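Local coordinates for ABC transporter substrate-binding protein (Rhizobium radiobacter, PDB 6TFX) that binds the opine mannopinic acid as a periplasmic solute-binding protein and probably delivers it to an ABC transporter for import, at residues Gly37-Arg41 with Ile52-Ala57; Ala64-Val68 with Thr129-Pro133; Leu95-Arg99 with Tyr110-Val116; Ile391-Leu396 with Trp441-Gln445. One frame throughout, in Å; residues are numbered along the deposited sequence.

Contact 1 (Gly37-Arg41 with Ile52-Ala57)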
# COMPACT_ATOMS: atom_id res chain seq x y z
N GLY A 37 -10.46 -5.75 -11.98
CA GLY A 37 -11.60 -5.58 -11.08
C GLY A 37 -11.66 -6.75 -10.11
O GLY A 37 -10.78 -7.63 -10.12
N ALA A 38 -12.70 -6.79 -9.28
CA ALA A 38 -12.83 -7.85 -8.29
C ALA A 38 -14.31 -8.25 -8.16
O ALA A 38 -15.16 -7.74 -8.91
CB ALA A 38 -12.28 -7.35 -6.96
N LEU A 39 -14.64 -9.14 -7.20
CA LEU A 39 -16.06 -9.47 -6.97
C LEU A 39 -16.83 -8.20 -6.57
O LEU A 39 -17.94 -7.97 -7.04
CB LEU A 39 -16.17 -10.50 -5.86
CG LEU A 39 -15.83 -11.94 -6.27
CD1 LEU A 39 -15.68 -12.84 -5.03
CD2 LEU A 39 -16.89 -12.52 -7.21
N VAL A 40 -16.23 -7.39 -5.69
CA VAL A 40 -16.84 -6.14 -5.19
C VAL A 40 -15.78 -5.05 -5.28
O VAL A 40 -14.61 -5.35 -5.51
CB VAL A 40 -17.40 -6.31 -3.75
CG1 VAL A 40 -18.50 -7.37 -3.71
CG2 VAL A 40 -16.29 -6.69 -2.75
N ARG A 41 -16.16 -3.77 -5.06
CA ARG A 41 -15.11 -2.78 -5.15
C ARG A 41 -15.38 -1.66 -4.20
O ARG A 41 -16.53 -1.43 -3.84
CB ARG A 41 -15.05 -2.21 -6.58
CG ARG A 41 -16.31 -1.40 -6.98
CD ARG A 41 -16.02 -0.65 -8.25
NE ARG A 41 -17.13 0.20 -8.68
CZ ARG A 41 -17.08 0.95 -9.77
NH1 ARG A 41 -15.97 0.98 -10.51
NH2 ARG A 41 -18.12 1.69 -10.13
N ILE A 52 -18.02 -0.10 -0.06
CA ILE A 52 -17.93 -1.25 -0.96
C ILE A 52 -19.27 -1.54 -1.62
O ILE A 52 -20.33 -1.50 -0.99
CB ILE A 52 -17.29 -2.46 -0.26
CG1 ILE A 52 -15.77 -2.17 -0.10
CG2 ILE A 52 -17.49 -3.74 -1.07
CD1 ILE A 52 -15.01 -3.07 0.85
N GLU A 53 -19.19 -1.76 -2.95
CA GLU A 53 -20.36 -1.96 -3.81
C GLU A 53 -20.10 -3.09 -4.83
O GLU A 53 -18.96 -3.53 -4.98
CB GLU A 53 -20.69 -0.65 -4.56
CG GLU A 53 -19.52 -0.06 -5.35
CD GLU A 53 -19.78 1.22 -6.13
OE1 GLU A 53 -20.32 2.20 -5.57
OE2 GLU A 53 -19.41 1.24 -7.33
N ALA A 54 -21.14 -3.51 -5.56
CA ALA A 54 -20.99 -4.58 -6.56
C ALA A 54 -19.94 -4.25 -7.66
O ALA A 54 -19.82 -3.10 -8.10
CB ALA A 54 -22.33 -4.82 -7.24
N ASP A 55 -19.22 -5.28 -8.15
CA ASP A 55 -18.27 -5.12 -9.28
C ASP A 55 -18.56 -6.34 -10.18
O ASP A 55 -19.65 -6.38 -10.78
CB ASP A 55 -16.80 -5.07 -8.81
CG ASP A 55 -15.80 -4.44 -9.79
OD1 ASP A 55 -16.26 -3.77 -10.75
OD2 ASP A 55 -14.56 -4.61 -9.60
N LEU A 56 -17.71 -7.38 -10.20
CA LEU A 56 -18.03 -8.59 -10.99
C LEU A 56 -19.29 -9.28 -10.45
O LEU A 56 -20.10 -9.79 -11.23
CB LEU A 56 -16.85 -9.56 -10.98
CG LEU A 56 -17.10 -10.95 -11.55
CD1 LEU A 56 -17.41 -10.90 -13.08
CD2 LEU A 56 -15.90 -11.82 -11.29
N ALA A 57 -19.44 -9.31 -9.10
CA ALA A 57 -20.64 -9.90 -8.47
C ALA A 57 -21.77 -8.89 -8.54
O ALA A 57 -21.61 -7.76 -8.09
CB ALA A 57 -20.37 -10.23 -7.01

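Contact 2 (Ala64-Val68 with Thr129-Pro133)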
# COMPACT_ATOMS: atom_id res chain seq x y z
N ALA A 64 -27.16 -17.69 7.79
CA ALA A 64 -27.34 -17.07 9.11
C ALA A 64 -26.03 -16.91 9.91
O ALA A 64 -25.77 -15.82 10.46
CB ALA A 64 -28.35 -17.84 9.94
N ASP A 65 -25.18 -17.96 9.94
CA ASP A 65 -23.96 -17.88 10.73
C ASP A 65 -22.84 -17.11 10.04
O ASP A 65 -21.78 -16.94 10.63
CB ASP A 65 -23.46 -19.25 11.22
CG ASP A 65 -23.14 -20.28 10.16
OD1 ASP A 65 -22.82 -19.88 9.02
OD2 ASP A 65 -23.21 -21.50 10.47
N GLN A 66 -23.08 -16.63 8.80
CA GLN A 66 -22.10 -15.84 8.04
C GLN A 66 -20.80 -16.59 7.79
O GLN A 66 -19.72 -15.98 7.66
CB GLN A 66 -21.85 -14.44 8.66
CG GLN A 66 -23.12 -13.61 8.70
CD GLN A 66 -22.80 -12.31 9.39
OE1 GLN A 66 -22.68 -12.25 10.62
NE2 GLN A 66 -22.63 -11.27 8.62
N LEU A 67 -20.90 -17.91 7.68
CA LEU A 67 -19.73 -18.72 7.32
C LEU A 67 -19.77 -19.11 5.85
O LEU A 67 -18.75 -19.55 5.31
CB LEU A 67 -19.65 -20.00 8.16
CG LEU A 67 -19.48 -19.82 9.68
CD1 LEU A 67 -19.41 -21.18 10.38
CD2 LEU A 67 -18.26 -19.03 10.01
N VAL A 68 -20.95 -19.03 5.21
CA VAL A 68 -21.06 -19.42 3.80
C VAL A 68 -21.64 -18.24 3.04
O VAL A 68 -22.74 -17.79 3.34
CB VAL A 68 -21.91 -20.70 3.62
CG1 VAL A 68 -22.01 -21.08 2.14
CG2 VAL A 68 -21.34 -21.86 4.44
N THR A 129 -13.68 -20.44 7.74
CA THR A 129 -13.41 -21.27 8.93
C THR A 129 -14.02 -20.60 10.18
O THR A 129 -14.14 -21.24 11.22
CB THR A 129 -11.89 -21.45 9.13
OG1 THR A 129 -11.30 -20.20 9.48
CG2 THR A 129 -11.20 -22.04 7.92
N ARG A 130 -14.35 -19.30 10.09
CA ARG A 130 -14.95 -18.52 11.19
C ARG A 130 -15.47 -17.22 10.59
O ARG A 130 -15.14 -16.91 9.46
CB ARG A 130 -13.91 -18.21 12.28
CG ARG A 130 -12.74 -17.44 11.72
CD ARG A 130 -11.98 -16.70 12.77
NE ARG A 130 -10.78 -16.09 12.20
CZ ARG A 130 -10.71 -14.85 11.72
NH1 ARG A 130 -11.79 -14.07 11.71
NH2 ARG A 130 -9.57 -14.37 11.25
N ARG A 131 -16.27 -16.46 11.34
CA ARG A 131 -16.75 -15.19 10.78
C ARG A 131 -15.61 -14.24 10.51
O ARG A 131 -14.64 -14.17 11.30
CB ARG A 131 -17.80 -14.56 11.69
CG ARG A 131 -19.14 -15.25 11.53
CD ARG A 131 -20.22 -14.74 12.49
NE ARG A 131 -20.03 -15.25 13.85
CZ ARG A 131 -20.35 -16.48 14.25
NH1 ARG A 131 -20.90 -17.35 13.39
NH2 ARG A 131 -20.13 -16.85 15.51
N VAL A 132 -15.70 -13.51 9.38
CA VAL A 132 -14.67 -12.57 8.96
C VAL A 132 -15.39 -11.24 8.72
O VAL A 132 -15.93 -11.00 7.62
CB VAL A 132 -13.89 -13.04 7.71
CG1 VAL A 132 -12.83 -11.99 7.31
CG2 VAL A 132 -13.22 -14.40 7.98
N PRO A 133 -15.44 -10.37 9.76
CA PRO A 133 -16.21 -9.12 9.64
C PRO A 133 -15.86 -8.28 8.41
O PRO A 133 -16.78 -7.72 7.76
CB PRO A 133 -15.92 -8.40 10.95
CG PRO A 133 -15.72 -9.55 11.96
CD PRO A 133 -14.93 -10.57 11.14
O HOH W 1 -18.23 -13.67 8.02

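Contact 3 (Leu95-Arg99 with Tyr110-Val116)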
# COMPACT_ATOMS: atom_id res chain seq x y z
N LEU A 95 -8.91 -16.61 -6.32
CA LEU A 95 -8.93 -16.58 -4.85
C LEU A 95 -8.10 -17.70 -4.26
O LEU A 95 -7.41 -17.49 -3.26
CB LEU A 95 -10.36 -16.60 -4.31
CG LEU A 95 -11.15 -15.33 -4.64
CD1 LEU A 95 -12.55 -15.43 -4.04
CD2 LEU A 95 -10.45 -14.04 -4.08
N ASP A 96 -8.05 -18.89 -4.95
CA ASP A 96 -7.18 -19.93 -4.42
C ASP A 96 -5.72 -19.54 -4.60
O ASP A 96 -4.87 -19.94 -3.80
CB ASP A 96 -7.42 -21.27 -5.13
CG ASP A 96 -8.68 -21.98 -4.69
OD1 ASP A 96 -9.26 -21.59 -3.64
OD2 ASP A 96 -9.09 -22.95 -5.39
N LYS A 97 -5.41 -18.79 -5.68
CA LYS A 97 -4.04 -18.32 -5.92
C LYS A 97 -3.70 -17.26 -4.85
O LYS A 97 -2.67 -17.38 -4.21
CB LYS A 97 -3.90 -17.73 -7.32
CG LYS A 97 -2.48 -17.27 -7.65
CD LYS A 97 -2.40 -16.77 -9.09
CE LYS A 97 -1.04 -16.20 -9.43
NZ LYS A 97 -0.72 -15.01 -8.60
N ALA A 98 -4.61 -16.30 -4.60
CA ALA A 98 -4.41 -15.23 -3.62
C ALA A 98 -4.13 -15.78 -2.22
O ALA A 98 -3.32 -15.20 -1.50
CB ALA A 98 -5.65 -14.35 -3.57
N ARG A 99 -4.78 -16.89 -1.84
CA ARG A 99 -4.64 -17.45 -0.51
C ARG A 99 -3.51 -18.48 -0.36
O ARG A 99 -3.34 -19.04 0.72
CB ARG A 99 -5.98 -18.01 -0.01
CG ARG A 99 -6.46 -19.28 -0.68
CD ARG A 99 -7.98 -19.33 -0.52
NE ARG A 99 -8.54 -20.61 -0.97
CZ ARG A 99 -8.70 -21.68 -0.20
NH1 ARG A 99 -8.32 -21.65 1.07
NH2 ARG A 99 -9.23 -22.79 -0.69
N TYR A 110 -5.99 -13.98 3.85
CA TYR A 110 -7.03 -14.97 3.48
C TYR A 110 -6.99 -16.24 4.30
O TYR A 110 -7.67 -17.21 3.94
CB TYR A 110 -6.90 -15.30 1.99
CG TYR A 110 -7.06 -14.07 1.14
CD1 TYR A 110 -8.33 -13.61 0.78
CD2 TYR A 110 -5.97 -13.25 0.83
CE1 TYR A 110 -8.50 -12.45 0.06
CE2 TYR A 110 -6.14 -12.03 0.18
CZ TYR A 110 -7.41 -11.63 -0.19
OH TYR A 110 -7.62 -10.44 -0.85
N ALA A 111 -6.28 -16.23 5.44
CA ALA A 111 -6.14 -17.43 6.26
C ALA A 111 -7.46 -18.02 6.75
O ALA A 111 -7.52 -19.23 7.01
CB ALA A 111 -5.21 -17.17 7.43
N ALA A 112 -8.53 -17.18 6.86
CA ALA A 112 -9.81 -17.69 7.36
C ALA A 112 -10.71 -18.27 6.28
O ALA A 112 -11.80 -18.75 6.59
CB ALA A 112 -10.54 -16.60 8.12
N ILE A 113 -10.28 -18.21 5.00
CA ILE A 113 -11.09 -18.80 3.93
C ILE A 113 -10.83 -20.32 3.96
O ILE A 113 -9.66 -20.73 3.96
CB ILE A 113 -10.75 -18.19 2.54
CG1 ILE A 113 -11.23 -16.71 2.46
CG2 ILE A 113 -11.38 -19.03 1.43
CD1 ILE A 113 -11.06 -16.04 0.99
N GLN A 114 -11.89 -21.13 3.98
CA GLN A 114 -11.74 -22.59 3.98
C GLN A 114 -11.76 -23.09 2.53
O GLN A 114 -10.86 -23.83 2.12
CB GLN A 114 -12.86 -23.26 4.79
CG GLN A 114 -12.61 -24.74 4.95
CD GLN A 114 -13.86 -25.52 5.29
OE1 GLN A 114 -14.76 -25.03 5.99
NE2 GLN A 114 -13.92 -26.75 4.79
N LYS A 115 -12.81 -22.70 1.76
CA LYS A 115 -12.89 -23.12 0.37
C LYS A 115 -13.61 -22.12 -0.50
O LYS A 115 -14.36 -21.27 0.00
CB LYS A 115 -13.46 -24.54 0.21
CG LYS A 115 -14.68 -24.84 1.05
CD LYS A 115 -14.99 -26.34 1.10
CE LYS A 115 -16.33 -26.56 1.74
NZ LYS A 115 -16.68 -28.01 1.79
N VAL A 116 -13.33 -22.19 -1.81
CA VAL A 116 -13.96 -21.33 -2.82
C VAL A 116 -14.39 -22.32 -3.90
O VAL A 116 -13.54 -23.06 -4.43
CB VAL A 116 -13.00 -20.25 -3.39
CG1 VAL A 116 -13.75 -19.32 -4.34
CG2 VAL A 116 -12.34 -19.45 -2.25
O HOH W 2 -7.02 -19.89 2.99
O HOH W 3 -11.37 -24.19 -2.47

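Contact 4 (Ile391-Leu396 with Trp441-Gln445)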
# COMPACT_ATOMS: atom_id res chain seq x y z
N ILE A 391 -8.44 -1.47 9.72
CA ILE A 391 -8.73 -2.26 10.91
C ILE A 391 -7.35 -2.66 11.41
O ILE A 391 -6.55 -3.15 10.62
CB ILE A 391 -9.63 -3.47 10.61
CG1 ILE A 391 -11.04 -3.01 10.15
CG2 ILE A 391 -9.72 -4.36 11.85
CD1 ILE A 391 -11.94 -4.13 9.69
N ALA A 392 -7.06 -2.42 12.71
CA ALA A 392 -5.71 -2.66 13.25
C ALA A 392 -5.14 -4.02 12.95
O ALA A 392 -3.90 -4.15 12.81
CB ALA A 392 -5.68 -2.39 14.75
N ASP A 393 -6.00 -5.06 12.85
CA ASP A 393 -5.52 -6.42 12.58
C ASP A 393 -4.61 -6.50 11.36
O ASP A 393 -3.65 -7.28 11.36
CB ASP A 393 -6.70 -7.40 12.36
CG ASP A 393 -6.20 -8.79 12.01
OD1 ASP A 393 -5.40 -9.35 12.81
OD2 ASP A 393 -6.57 -9.32 10.94
N TYR A 394 -4.91 -5.71 10.31
CA TYR A 394 -4.10 -5.82 9.08
C TYR A 394 -2.70 -5.29 9.29
O TYR A 394 -1.73 -6.03 9.09
CB TYR A 394 -4.81 -5.12 7.90
CG TYR A 394 -6.05 -5.91 7.52
CD1 TYR A 394 -5.95 -7.06 6.75
CD2 TYR A 394 -7.30 -5.59 8.05
CE1 TYR A 394 -7.06 -7.85 6.46
CE2 TYR A 394 -8.43 -6.37 7.77
CZ TYR A 394 -8.30 -7.52 6.99
OH TYR A 394 -9.36 -8.32 6.70
N TYR A 395 -2.56 -4.03 9.72
CA TYR A 395 -1.20 -3.51 9.91
C TYR A 395 -0.47 -4.31 10.97
O TYR A 395 0.70 -4.65 10.80
CB TYR A 395 -1.26 -2.04 10.33
CG TYR A 395 -0.18 -1.20 9.68
CD1 TYR A 395 -0.37 -0.64 8.42
CD2 TYR A 395 1.02 -0.93 10.34
CE1 TYR A 395 0.60 0.17 7.83
CE2 TYR A 395 2.00 -0.12 9.75
CZ TYR A 395 1.79 0.43 8.50
OH TYR A 395 2.76 1.22 7.90
N LEU A 396 -1.17 -4.65 12.09
CA LEU A 396 -0.48 -5.37 13.16
C LEU A 396 0.00 -6.75 12.71
O LEU A 396 1.13 -7.14 13.01
CB LEU A 396 -1.39 -5.52 14.39
CG LEU A 396 -1.67 -4.22 15.13
CD1 LEU A 396 -2.76 -4.45 16.17
CD2 LEU A 396 -0.38 -3.66 15.82
N TRP A 441 -6.06 -4.64 20.72
CA TRP A 441 -5.26 -3.97 19.67
C TRP A 441 -4.38 -2.89 20.28
O TRP A 441 -3.22 -2.74 19.87
CB TRP A 441 -6.18 -3.37 18.62
CG TRP A 441 -6.66 -4.38 17.61
CD1 TRP A 441 -5.97 -5.46 17.13
CD2 TRP A 441 -7.93 -4.38 16.93
NE1 TRP A 441 -6.75 -6.15 16.22
CE2 TRP A 441 -7.93 -5.49 16.05
CE3 TRP A 441 -9.05 -3.54 16.97
CZ2 TRP A 441 -9.04 -5.79 15.25
CZ3 TRP A 441 -10.15 -3.84 16.16
CH2 TRP A 441 -10.13 -4.95 15.31
N LYS A 442 -4.92 -2.12 21.25
CA LYS A 442 -4.11 -1.06 21.90
C LYS A 442 -2.96 -1.67 22.71
O LYS A 442 -1.84 -1.17 22.66
CB LYS A 442 -5.00 -0.17 22.79
CG LYS A 442 -6.00 0.64 21.96
CD LYS A 442 -6.67 1.66 22.90
CE LYS A 442 -7.58 2.59 22.15
NZ LYS A 442 -8.26 3.54 23.09
N GLU A 443 -3.23 -2.77 23.45
CA GLU A 443 -2.19 -3.45 24.22
C GLU A 443 -1.04 -3.89 23.28
O GLU A 443 0.14 -3.72 23.62
CB GLU A 443 -2.78 -4.64 24.98
CG GLU A 443 -1.79 -5.38 25.86
CD GLU A 443 -2.32 -6.61 26.58
OE1 GLU A 443 -3.54 -6.89 26.47
OE2 GLU A 443 -1.52 -7.32 27.23
N ALA A 444 -1.39 -4.40 22.08
CA ALA A 444 -0.36 -4.81 21.11
C ALA A 444 0.50 -3.59 20.72
O ALA A 444 1.73 -3.67 20.73
CB ALA A 444 -1.01 -5.41 19.88
N GLN A 445 -0.13 -2.45 20.42
CA GLN A 445 0.64 -1.25 20.04
C GLN A 445 1.58 -0.80 21.16
O GLN A 445 2.74 -0.49 20.89
CB GLN A 445 -0.31 -0.12 19.63
CG GLN A 445 -1.00 -0.44 18.29
CD GLN A 445 -2.24 0.41 18.10
OE1 GLN A 445 -2.15 1.60 17.79
NE2 GLN A 445 -3.41 -0.20 18.29
O HOH W 4 -5.52 -8.59 15.34

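Contact 1 (Gly37-Arg41 with Ile52-Ala57)
Arg41 and Glu53 face each other on neighbouring strands and join both by backbone and by side chain. Arg41 N donates to Glu53 O at 2.8 Å. Glu53 N returns a bond to Arg41 O. The Arg41 side chain can be followed outward. CB lies 3.9 Å from Asp55 OD2. CG rests on Glu53 CG at 3.8 Å. CD passes between Glu53 OE2 and Asp55 OD1. Arg41 CG stands between its backbone N and carbonyl carbon (chi1 66°), and the chain then runs extended to NE, beside Glu53. NE forms a salt bridge to Glu53 OE2 at 2.8 Å. This oxygen lies near the guanidinium plane, and NE meets it on the anti side, somewhat out of the carboxylate plane. NH2 adds a weak bond to the same oxygen. The planes of the two charged groups are turned 43° apart.

This is a short beta hairpin of strands 40-41 and 53-54. Val40 and Ala54 form its non-hydrogen-bonded pair. Beyond the strands, Leu39 O accepts from both Asp55 N and Ala57 N. Leu56 N binds Ala38 O. A chi1 of -160° swings the Asp55 carboxylate away from its own N and across to the other segment. There OD2 takes a nearly straight bond from Ala38 N at 2.9 Å. OD1 is held by a salt bridge to Arg191. On the apolar side, Val40 CG2 meets Ile52 CG2 at 3.6 Å.

Contact 2 (Ala64-Val68 with Thr129-Pro133)
Arg131 reaches across to the backbone of Asp65 in a small polar contact between two surface loops. One loop, 64-68, is the turn of the hairpin that joins strands 57-62 and 68-73. The other, 129-133, leads from strand 123-128 toward helix 135-138. Strands 68-73 and 123-128 are neighbours in a four-stranded antiparallel sheet, so the contact lies at one end of that sheet. An Asx turn shapes the first loop: Asp65 OD1 accepts from Leu67 N at 3.1 Å. Asn63 OD1 accepts from Val68 N, just past this turn.

The main link is Arg131 NH1 to Asp65 O, 2.9 Å long and close to straight at 164°. The nitrogen lies in the carbonyl plane, on a lone pair. The oxygen in turn lies within 5° of the guanidinium plane, at its edge. The arginine chain is bent at chi3 (-76°), which brings NH1 to Asp65 O. Its CG and CD both pass 3.3 Å from Asp65 O. The aliphatic part of Gln66 lies across the same chain at about a right angle, with CB 4.0 Å from Arg131 CG. Gln66 OE1 is likewise 4.0 Å from Arg131 CD.

Leu67 adds packing: its CD2 rests against the peptide between Arg130 and Arg131, 3.4 Å from Arg130 C. A single water also bridges the loops: it donates to Gln66 O at 2.8 Å and accepts from Val132 N at 2.9 Å.

Contact 3 (Leu95-Arg99 with Tyr110-Val116)
Apolar packing between Leu95 and Val116 joins the end of helix 88-98 to strand 113-118. Leu95 CB lies 4.0 Å from Val116 CG2, and the two side chains cross at about a right angle. Farther along, Ala98 CB sits over one face of the Tyr110 ring. Arg99 CB meets Tyr110 CB at 3.5 Å. The tyrosine hydroxyl is bonded elsewhere, to Leu138 O.

The charged interactions centre on Arg99. With CG between its backbone N and carbonyl carbon (chi1 71°), the chain extends to NE and takes the guanidinium to Asp96 and the strand. NE and NH2 grip Asp96 side-on, both at OD1, and NE makes the shorter bond at 2.9 Å. They come from the same face of the carboxylate, while OD1 stays near the guanidinium plane. This salt bridge runs from just past the helix end back to its last turn. Two bonds to one oxygen restrict the rotation of the guanidinium. Ile113 CG2 lies over one face, toward its rim, 3.7 Å above the plane. NH2 makes a weak bond to Gln114 O at 3.4 Å.

Two waters add polar links. One accepts from Arg99 NH1 at 2.9 Å and lies near Tyr110 O and Ile113 O. Another accepts from Val116 N and, weakly, from Arg99 NH2.

The strand enters through a type I beta turn, Tyr110 to Ile113. Gln114 and Lys115 both face Thr127, a classic beta bulge. The whole is a helix packed on the edge strand of an antiparallel sheet.

Contact 4 (Ile391-Leu396 with Trp441-Gln445)
Trp441 lays its indole against the first turn of helix 392-400, in a helix-helix contact with helix 434-450. The local axes run 27° from parallel and approach to 11.0 Å at their closest. Ala392 CB makes a CH-pi contact over the five-membered ring, 3.7 Å from its centroid. Asp393 N lies above the same face. Ile391 CG2 reaches the far end of the six-membered ring, 3.5 Å from Trp441 CH2. Leu396 CD1 meets Trp441 CD1, also at 3.5 Å, and goes on to Ala444 CB. Its other branch, CD2, rests on Gln445 CG.

Outside this shell, helix 422-430 packs on Leu396, Trp441 and Ala444. The contact is near a magnesium site: the Leu396 side chain is about 8 Å from that of Cys418, a magnesium ligand. Gln445 NE2 donates to Gly302 O outside and, from above the carbonyl plane, to Trp441 O; Ser294 and Asp304 hold OE1. A chi1 of 177° directs the Asp393 carboxylate to Arg429, with which OD1 forms a salt bridge, and to a water. The same OD1 takes a 2.6 Å bond from this water, which accepts from Trp441 NE1 at 2.9 Å, in the plane of the indole.

In the fold
Contacts 1 and 4 are buried, contact 3 partly so, and contact 2 lies at the surface. Contacts 2 and 3 both border the same four-stranded sheet, one at the loops of its end and the other at its edge strand. They touch where Thr129 N approaches Ala112 O, a probable hydrogen bond, and where Val132 packs on Ala112. Contact 3 is nested in the loop that contact 2 closes. Contact 1 meets contact 3 through Leu39 and Leu95. Contact 4 stands apart, its centre 21 Å or more from the others. The chemistry follows the place. Contact 1 combines backbone bonds with a salt bridge and an aspartate bond, contact 2 relies on one arginine and a water. Contact 3 mixes charge with packing, and contact 4 is mainly apolar.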